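Local coordinates for amyloid beta A4 protein-binding family B member 1 (Homo sapiens, PDB 2HO2) that binds proline-rich peptides, among them one from hMena, through its WW domain, and probably also associates with the amyloid beta A4 protein, at residues W8-V11 / G16-Y19; V11-G16 / T27-P32. All coordinates share one frame; numbering follows the deposited sequence. Where two conformers were deposited one is given.

Interaction 1 (W8-V11 / G16-Y19); sequences WMRV and GTYY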
loop_
_atom_site.group_PDB
_atom_site.type_symbol
_atom_site.label_atom_id
_atom_site.label_comp_id
_atom_site.label_asym_id
_atom_site.label_seq_id
_atom_site.Cartn_x
_atom_site.Cartn_y
_atom_site.Cartn_z
ATOM N N TRP A 8 3.665 3.569 -5.497
ATOM C CA TRP A 8 3.421 2.694 -4.347
ATOM C C TRP A 8 3.825 3.362 -3.060
ATOM O O TRP A 8 4.856 4.037 -2.955
ATOM C CB TRP A 8 4.209 1.403 -4.531
ATOM C CG TRP A 8 3.693 0.496 -5.547
ATOM C CD1 TRP A 8 4.134 0.348 -6.845
ATOM C CD2 TRP A 8 2.693 -0.487 -5.376
ATOM N NE1 TRP A 8 3.459 -0.644 -7.478
ATOM C CE2 TRP A 8 2.581 -1.201 -6.586
ATOM C CE3 TRP A 8 1.883 -0.875 -4.296
ATOM C CZ2 TRP A 8 1.697 -2.225 -6.749
ATOM C CZ3 TRP A 8 0.972 -1.918 -4.477
ATOM C CH2 TRP A 8 0.910 -2.584 -5.690
ATOM N N MET A 9 3.036 3.076 -2.029
ATOM C CA MET A 9 3.387 3.436 -0.662
ATOM C C MET A 9 3.148 2.279 0.276
ATOM O O MET A 9 2.295 1.426 0.122
ATOM C CB MET A 9 2.608 4.646 -0.141
ATOM C CG MET A 9 2.593 5.825 -1.062
ATOM S SD MET A 9 2.214 7.438 -0.347
ATOM C CE MET A 9 2.888 8.477 -1.644
ATOM N N ARG A 10 3.972 2.257 1.277
ATOM C CA ARG A 10 3.885 1.317 2.367
ATOM C C ARG A 10 2.905 1.814 3.438
ATOM O O ARG A 10 2.963 2.951 3.877
ATOM C CB ARG A 10 5.314 1.181 2.972
ATOM C CG ARG A 10 5.633 0.010 3.630
ATOM C CD ARG A 10 7.163 0.085 4.042
ATOM N NE ARG A 10 8.122 -0.475 3.072
ATOM C CZ ARG A 10 8.940 0.209 2.277
ATOM N NH1 ARG A 10 8.971 1.544 2.214
ATOM N NH2 ARG A 10 9.727 -0.474 1.472
ATOM N N VAL A 11 1.992 0.948 3.840
ATOM C CA VAL A 11 0.976 1.228 4.864
ATOM C C VAL A 11 1.205 0.289 6.028
ATOM O O VAL A 11 1.321 -0.899 5.842
ATOM C CB VAL A 11 -0.450 1.061 4.285
ATOM C CG1 VAL A 11 -1.474 1.418 5.329
ATOM C CG2 VAL A 11 -0.589 1.934 3.008
ATOM N N GLY A 16 0.737 -6.010 10.143
ATOM C CA GLY A 16 1.960 -5.783 9.464
ATOM C C GLY A 16 1.808 -4.706 8.426
ATOM O O GLY A 16 0.894 -3.901 8.419
ATOM N N THR A 17 2.779 -4.725 7.574
ATOM C CA THR A 17 2.900 -3.708 6.546
ATOM C C THR A 17 2.384 -4.225 5.246
ATOM O O THR A 17 2.732 -5.356 4.855
ATOM C CB THR A 17 4.364 -3.410 6.447
ATOM O OG1 THR A 17 4.785 -2.885 7.736
ATOM C CG2 THR A 17 4.675 -2.513 5.286
ATOM N N TYR A 18 1.560 -3.440 4.546
ATOM C CA TYR A 18 1.142 -3.770 3.212
ATOM C C TYR A 18 1.435 -2.599 2.298
ATOM O O TYR A 18 1.999 -1.598 2.700
ATOM C CB TYR A 18 -0.330 -4.181 3.174
ATOM C CG TYR A 18 -1.345 -3.116 3.536
ATOM C CD1 TYR A 18 -1.645 -2.831 4.846
ATOM C CD2 TYR A 18 -1.995 -2.409 2.545
ATOM C CE1 TYR A 18 -2.626 -1.926 5.174
ATOM C CE2 TYR A 18 -2.987 -1.538 2.845
ATOM C CZ TYR A 18 -3.306 -1.293 4.162
ATOM O OH TYR A 18 -4.307 -0.389 4.524
ATOM N N TYR A 19 1.028 -2.757 1.046
ATOM C CA TYR A 19 1.384 -1.809 -0.009
ATOM C C TYR A 19 0.154 -1.330 -0.745
ATOM O O TYR A 19 -0.743 -2.112 -1.044
ATOM C CB TYR A 19 2.383 -2.442 -0.955
ATOM C CG TYR A 19 3.599 -2.947 -0.242
ATOM C CD1 TYR A 19 4.663 -2.133 0.033
ATOM C CD2 TYR A 19 3.642 -4.242 0.268
ATOM C CE1 TYR A 19 5.726 -2.588 0.767
ATOM C CE2 TYR A 19 4.715 -4.683 1.042
ATOM C CZ TYR A 19 5.754 -3.860 1.275
ATOM O OH TYR A 19 6.854 -4.301 1.982
HETATM O O HOH W 1 8.955 -3.250 3.596
#

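Interaction 2 (V11-G16 / T27-P32); sequences VQDTSG and TQWEPP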
loop_
_atom_site.group_PDB
_atom_site.type_symbol
_atom_site.label_atom_id
_atom_site.label_comp_id
_atom_site.label_asym_id
_atom_site.label_seq_id
_atom_site.Cartn_x
_atom_site.Cartn_y
_atom_site.Cartn_z
ATOM N N VAL A 11 1.992 0.948 3.840
ATOM C CA VAL A 11 0.976 1.228 4.864
ATOM C C VAL A 11 1.205 0.289 6.028
ATOM O O VAL A 11 1.321 -0.899 5.842
ATOM C CB VAL A 11 -0.450 1.061 4.285
ATOM C CG1 VAL A 11 -1.474 1.418 5.329
ATOM C CG2 VAL A 11 -0.589 1.934 3.008
ATOM N N GLN A 12 1.265 0.793 7.255
ATOM C CA GLN A 12 1.318 -0.121 8.440
ATOM C C GLN A 12 -0.052 -0.442 9.093
ATOM O O GLN A 12 -0.916 0.423 9.254
ATOM C CB GLN A 12 2.293 0.359 9.488
ATOM C CG GLN A 12 3.660 0.748 8.860
ATOM C CD GLN A 12 4.855 0.723 9.867
ATOM O OE1 GLN A 12 4.740 0.252 11.014
ATOM N NE2 GLN A 12 6.005 1.224 9.422
ATOM N N ASP A 13 -0.389 -1.699 9.353
ATOM C CA ASP A 13 -1.589 -1.889 10.171
ATOM C C ASP A 13 -1.177 -2.799 11.296
ATOM O O ASP A 13 0.011 -3.036 11.422
ATOM C CB ASP A 13 -2.800 -2.348 9.380
ATOM C CG ASP A 13 -2.768 -3.797 9.016
ATOM O OD1 ASP A 13 -1.770 -4.489 9.286
ATOM O OD2 ASP A 13 -3.808 -4.238 8.493
ATOM N N THR A 14 -2.129 -3.289 12.093
ATOM C CA THR A 14 -1.781 -4.006 13.303
ATOM C C THR A 14 -1.048 -5.309 13.010
ATOM O O THR A 14 -0.153 -5.710 13.767
ATOM C CB THR A 14 -3.025 -4.207 14.223
ATOM O OG1 THR A 14 -4.045 -4.929 13.528
ATOM C CG2 THR A 14 -3.576 -2.865 14.636
ATOM N N SER A 15 -1.342 -5.916 11.860
ATOM C CA SER A 15 -0.784 -7.238 11.539
ATOM C C SER A 15 0.506 -7.163 10.748
ATOM O O SER A 15 1.302 -8.129 10.709
ATOM C CB SER A 15 -1.820 -8.082 10.795
ATOM O OG SER A 15 -2.981 -8.251 11.599
ATOM N N GLY A 16 0.737 -6.010 10.143
ATOM C CA GLY A 16 1.960 -5.783 9.464
ATOM C C GLY A 16 1.808 -4.706 8.426
ATOM O O GLY A 16 0.894 -3.901 8.419
ATOM N N THR A 27 -4.334 -2.737 -3.238
ATOM C CA THR A 27 -3.572 -3.012 -2.059
ATOM C C THR A 27 -3.133 -4.465 -2.126
ATOM O O THR A 27 -3.852 -5.322 -2.635
ATOM C CB THR A 27 -4.325 -2.653 -0.754
ATOM O OG1 THR A 27 -5.531 -3.374 -0.762
ATOM C CG2 THR A 27 -4.555 -1.131 -0.652
ATOM N N GLN A 28 -1.975 -4.736 -1.553
ATOM C CA GLN A 28 -1.440 -6.107 -1.550
ATOM C C GLN A 28 -0.438 -6.264 -0.442
ATOM O O GLN A 28 0.240 -5.318 -0.015
ATOM C CB GLN A 28 -0.791 -6.416 -2.899
ATOM C CG GLN A 28 0.435 -5.605 -3.254
ATOM C CD GLN A 28 0.884 -5.899 -4.669
ATOM O OE1 GLN A 28 0.087 -5.883 -5.597
ATOM N NE2 GLN A 28 2.178 -6.107 -4.837
ATOM N N TRP A 29 -0.281 -7.502 -0.016
ATOM C CA TRP A 29 0.720 -7.867 0.974
ATOM C C TRP A 29 2.114 -8.057 0.403
ATOM O O TRP A 29 3.089 -7.863 1.074
ATOM C CB TRP A 29 0.295 -9.115 1.763
ATOM C CG TRP A 29 -0.896 -8.841 2.634
ATOM C CD1 TRP A 29 -2.191 -9.167 2.356
ATOM C CD2 TRP A 29 -0.903 -8.165 3.887
ATOM N NE1 TRP A 29 -3.009 -8.729 3.387
ATOM C CE2 TRP A 29 -2.260 -8.088 4.321
ATOM C CE3 TRP A 29 0.075 -7.573 4.662
ATOM C CZ2 TRP A 29 -2.618 -7.554 5.550
ATOM C CZ3 TRP A 29 -0.305 -6.967 5.850
ATOM C CH2 TRP A 29 -1.642 -6.948 6.246
ATOM N N GLU A 30 2.203 -8.479 -0.839
ATOM C CA GLU A 30 3.493 -8.737 -1.474
ATOM C C GLU A 30 4.195 -7.427 -1.800
ATOM O O GLU A 30 3.599 -6.522 -2.374
ATOM C CB GLU A 30 3.240 -9.491 -2.810
ATOM C CG GLU A 30 2.594 -10.792 -2.684
ATOM C CD GLU A 30 1.085 -10.843 -2.598
ATOM O OE1 GLU A 30 0.423 -9.776 -2.645
ATOM O OE2 GLU A 30 0.560 -12.018 -2.439
ATOM N N PRO A 31 5.497 -7.300 -1.500
ATOM C CA PRO A 31 6.221 -6.114 -1.900
ATOM C C PRO A 31 6.174 -5.936 -3.424
ATOM O O PRO A 31 6.342 -6.900 -4.170
ATOM C CB PRO A 31 7.608 -6.386 -1.387
ATOM C CG PRO A 31 7.464 -7.282 -0.260
ATOM C CD PRO A 31 6.313 -8.163 -0.627
ATOM N N PRO A 32 5.972 -4.706 -3.891
ATOM C CA PRO A 32 5.800 -4.474 -5.290
ATOM C C PRO A 32 7.103 -4.367 -6.099
ATOM O O PRO A 32 7.059 -4.221 -7.334
ATOM C CB PRO A 32 5.072 -3.141 -5.309
ATOM C CG PRO A 32 5.546 -2.463 -4.146
ATOM C CD PRO A 32 5.711 -3.522 -3.081
#

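Interaction 1 (W8-V11 / G16-Y19)
Arg10 and Val11 pair with Tyr19 and Tyr18 in the first hairpin of the WW domain, where strands 8-11 and 17-19 run antiparallel at 159° and approach to 4.6 Å. Val11 with Tyr18 is the hydrogen-bonded pair: Val11 N donates to Tyr18 O at 2.8 Å in a practically straight bond, and Tyr18 N returns one to Val11 O at 2.9 Å. Arg10 and Tyr19 form the non-hydrogen-bonded pair beside it.

On the face carrying Val11 and Tyr18, Val11 CB sits over the Tyr18 ring in a CH-pi contact, 3.8 Å from the centroid, while CG1, anti to the backbone N (chi1 -177°), reaches Tyr18 CZ and OH. The Tyr18 hydroxyl bonds to the backbone of the bound peptide; a leucine in its place would probably lose that bond and leave Val11 without its flat aromatic seat. On the other face, Arg10 and Tyr19 point the same way, guanidinium and ring planes 74° apart; Asp3 takes Arg10 NH1 in a salt bridge. Farther along, Trp8 brings CE3 to 3.7 Å from Tyr19 CB. One water is hydrogen-bonded to both Arg10 NE and Tyr19 OH, 2.9 Å from each.

Interaction 2 (V11-G16 / T27-P32)
Asp13 and Gly16, in the turn between the first two strands of the WW domain, meet the far end of the Trp29 indole in a small surface contact that buries 105 Å² in all. No hydrogen bond crosses it. The six-membered ring of Trp29 presents its edge: CH2 lies 3.9 Å from Asp13 OD1 and CZ3 lies 4.0 Å from Gly16 C, both partners near the plane of the indole. The carboxylate is turned 55° against that plane, and the two side chains cross at roughly a right angle.

What fixes the turn side of the contact is Asp13 itself. With CG placed between the backbone N and the carbonyl carbon (chi1 77°), the carboxylate folds back over its own loop, and OD1 accepts two backbone N-H groups. Gly16 N lies 3.1 Å from Asp13 OD1, nearly in line with the C-O bond, and Ser15 N lies 3.0 Å from Asp13 OD1, above the carboxylate plane. The bond from Ser15 N closes an Asx turn, and the pair together, with Asp13 N bonded to Gly16 O, holds the acid where the indole edge meets it. Gly16 adopts backbone angles that by themselves call for glycine, since a CB would be jammed against the carbonyl O of Ser15.

On the five-membered ring of the indole, NE1 donates to the backbone of the bound peptide, with which Thr27 OG1 is also hydrogen-bonded; Asp13 and Trp29 also pack on apolar side chains of the peptide. Trp29 follows directly on strand 26-28, one outer strand of the three-stranded antiparallel sheet, and reaches back to the turn that links the other outer strand, 8-12, with the central strand 17-21.

In the fold
The two interactions share Val11 and Gly16 and belong to one three-stranded sheet, interaction 1 pairing two strands and interaction 2 joining a turn to the indole beyond the third. Interaction 1 is the larger, 388 Å² against 105 Å², and is partly buried, held by paired backbone bonds and aromatic packing. Interaction 2 is a surface contact of two edge approaches, and no hydrogen bond crosses between its segments. A backbone bond from Tyr19 N to Gln28 O probably ties them together, and Trp8 packs against Gln28 and Pro32. Both reach the bound peptide: Tyr18 from the first, Thr27 and Trp29 from the second, each hydrogen-bonded to the peptide backbone.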